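Local coordinates for CRISPR-associated protein CasA/Cse1 (Thermus thermophilus, PDB 4AN8) that belongs to the Cascade ribonucleoprotein complex of CRISPR immunity, which probably uses CRISPR RNA to target invading nucleic acids, at residues 103-108 against 254-259. Sequence-based numbering, arbitrary orientation.
Sequences FLFHPE and LLDEGD
Phe105 pushes its ring against strand 250-256, meeting Leu254 and Asp256, both of which start their side chains toward segment 103-108. Its CG stands anti to the carbonyl carbon (chi1 -52°), which carries CE1 out to the strand. There Leu254 O, near the ring plane, lies 3.6 Å from Phe105 CE1, so that the weakly positive aromatic rim faces a carbonyl oxygen. Over one face comes Asp256 CB, 4.0 Å from the centroid of the Phe105 ring and 22° off its normal, a CH-pi contact; Leu104 CG sits over the opposite face, toward the rim. Leu104 and Phe105 both face Lys10, forming a classic beta bulge where the chain turns a corner beside strand 10-12. Leu104 leaves the backbone to one side, but its end bends nearer, and Leu104 CD1 lies 3.8 Å from Leu254 CD1. Branched leucine ends suit this buried apolar patch, which Tyr154 and Ala157 of helix 154-167 also line. Aspartate suits its place because its short chain offers a methylene to the ring and a carboxylate to polar partners. With CG anti to the backbone N (chi1 -179°), Asp256 OD1 accepts from Gly258 N at 2.7 Å, met from above the carboxylate plane, closing an Asx turn, and also bonds Tyr154 OH. Asp256 OD2 pairs with Lys10 NZ in a salt bridge, tying the turn to the bulge's partner. Gly258 suits the turn because, at its backbone angles, a CB would press on the carbonyl oxygen of Glu257.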
loop_
_atom_site.group_PDB
_atom_site.type_symbol
_atom_site.label_atom_id
_atom_site.label_comp_id
_atom_site.label_asym_id
_atom_site.label_seq_id
_atom_site.Cartn_x
_atom_site.Cartn_y
_atom_site.Cartn_z
ATOM N N PHE A 103 22.173 7.852 -12.114
ATOM C CA PHE A 103 23.226 6.901 -11.769
ATOM C C PHE A 103 23.138 6.543 -10.290
ATOM O O PHE A 103 23.012 7.416 -9.418
ATOM C CB PHE A 103 24.628 7.437 -12.100
ATOM C CG PHE A 103 24.941 7.499 -13.579
ATOM C CD1 PHE A 103 25.447 6.401 -14.239
ATOM C CD2 PHE A 103 24.761 8.678 -14.296
ATOM C CE1 PHE A 103 25.756 6.455 -15.599
ATOM C CE2 PHE A 103 25.068 8.736 -15.666
ATOM C CZ PHE A 103 25.569 7.623 -16.303
ATOM N N LEU A 104 23.212 5.241 -10.021
ATOM C CA LEU A 104 23.193 4.739 -8.657
ATOM C C LEU A 104 24.466 5.151 -7.905
ATOM O O LEU A 104 24.426 5.393 -6.702
ATOM C CB LEU A 104 23.058 3.213 -8.665
ATOM C CG LEU A 104 22.740 2.567 -7.319
ATOM C CD1 LEU A 104 21.426 3.169 -6.715
ATOM C CD2 LEU A 104 22.702 1.038 -7.416
ATOM N N PHE A 105 25.593 5.186 -8.612
ATOM C CA PHE A 105 26.872 5.682 -8.064
ATOM C C PHE A 105 27.368 6.839 -8.934
ATOM O O PHE A 105 27.391 6.748 -10.172
ATOM C CB PHE A 105 27.936 4.578 -8.009
ATOM C CG PHE A 105 27.474 3.336 -7.313
ATOM C CD1 PHE A 105 27.585 3.214 -5.938
ATOM C CD2 PHE A 105 26.909 2.293 -8.041
ATOM C CE1 PHE A 105 27.140 2.061 -5.284
ATOM C CE2 PHE A 105 26.461 1.113 -7.404
ATOM C CZ PHE A 105 26.561 0.999 -6.030
ATOM N N HIS A 106 27.741 7.933 -8.280
ATOM C CA HIS A 106 28.047 9.170 -8.974
ATOM C C HIS A 106 28.821 10.066 -8.031
ATOM O O HIS A 106 28.478 10.169 -6.855
ATOM C CB HIS A 106 26.752 9.848 -9.399
ATOM C CG HIS A 106 26.936 10.890 -10.449
ATOM N ND1 HIS A 106 27.321 12.182 -10.158
ATOM C CD2 HIS A 106 26.803 10.830 -11.797
ATOM C CE1 HIS A 106 27.407 12.877 -11.280
ATOM N NE2 HIS A 106 27.099 12.079 -12.289
ATOM N N PRO A 107 29.868 10.730 -8.533
ATOM C CA PRO A 107 30.676 11.543 -7.609
ATOM C C PRO A 107 29.943 12.783 -7.090
ATOM O O PRO A 107 30.312 13.266 -6.029
ATOM C CB PRO A 107 31.885 11.948 -8.460
ATOM C CG PRO A 107 31.387 11.909 -9.862
ATOM C CD PRO A 107 30.359 10.800 -9.921
ATOM N N GLU A 108 28.918 13.257 -7.802
ATOM C CA GLU A 108 28.244 14.511 -7.473
ATOM C C GLU A 108 26.762 14.373 -7.123
ATOM O O GLU A 108 26.249 15.100 -6.258
ATOM C CB GLU A 108 28.381 15.507 -8.630
ATOM C CG GLU A 108 29.781 16.060 -8.827
ATOM C CD GLU A 108 30.224 16.938 -7.672
ATOM O OE1 GLU A 108 29.444 17.827 -7.265
ATOM O OE2 GLU A 108 31.350 16.734 -7.166
ATOM N N LEU A 254 25.161 4.474 -0.825
ATOM C CA LEU A 254 25.605 3.105 -1.068
ATOM C C LEU A 254 27.082 3.114 -1.430
ATOM O O LEU A 254 27.526 3.946 -2.209
ATOM C CB LEU A 254 24.814 2.488 -2.207
ATOM C CG LEU A 254 23.312 2.568 -2.021
ATOM C CD1 LEU A 254 22.625 2.077 -3.289
ATOM C CD2 LEU A 254 22.841 1.783 -0.773
ATOM N N LEU A 255 27.831 2.183 -0.858
ATOM C CA LEU A 255 29.249 2.051 -1.153
ATOM C C LEU A 255 29.490 0.891 -2.153
ATOM O O LEU A 255 29.071 -0.246 -1.922
ATOM C CB LEU A 255 30.035 1.828 0.153
ATOM C CG LEU A 255 29.786 2.853 1.281
ATOM C CD1 LEU A 255 30.727 2.626 2.496
ATOM C CD2 LEU A 255 29.913 4.279 0.751
ATOM N N ASP A 256 30.173 1.188 -3.252
ATOM C CA ASP A 256 30.401 0.217 -4.308
ATOM C C ASP A 256 31.587 -0.693 -3.963
ATOM O O ASP A 256 32.729 -0.229 -3.855
ATOM C CB ASP A 256 30.641 0.975 -5.624
ATOM C CG ASP A 256 30.877 0.053 -6.820
ATOM O OD1 ASP A 256 30.746 -1.190 -6.685
ATOM O OD2 ASP A 256 31.181 0.601 -7.913
ATOM N N GLU A 257 31.304 -1.983 -3.781
ATOM C CA GLU A 257 32.338 -2.999 -3.540
ATOM C C GLU A 257 33.118 -3.351 -4.801
ATOM O O GLU A 257 34.103 -4.063 -4.736
ATOM C CB GLU A 257 31.714 -4.289 -3.013
ATOM C CG GLU A 257 30.989 -4.154 -1.706
ATOM C CD GLU A 257 31.924 -3.853 -0.550
ATOM O OE1 GLU A 257 32.550 -4.809 -0.053
ATOM O OE2 GLU A 257 32.023 -2.671 -0.133
ATOM N N GLY A 258 32.670 -2.866 -5.950
ATOM C CA GLY A 258 33.308 -3.201 -7.211
ATOM C C GLY A 258 32.307 -3.808 -8.178
ATOM O O GLY A 258 32.254 -3.431 -9.358
ATOM N N ASP A 259 31.498 -4.740 -7.674
ATOM C CA ASP A 259 30.416 -5.316 -8.469
ATOM C C ASP A 259 29.159 -5.566 -7.626
ATOM O O ASP A 259 28.334 -6.400 -7.972
ATOM C CB ASP A 259 30.864 -6.623 -9.100
ATOM C CG ASP A 259 31.193 -7.658 -8.072
ATOM O OD1 ASP A 259 30.870 -7.431 -6.891
ATOM O OD2 ASP A 259 31.771 -8.697 -8.434
#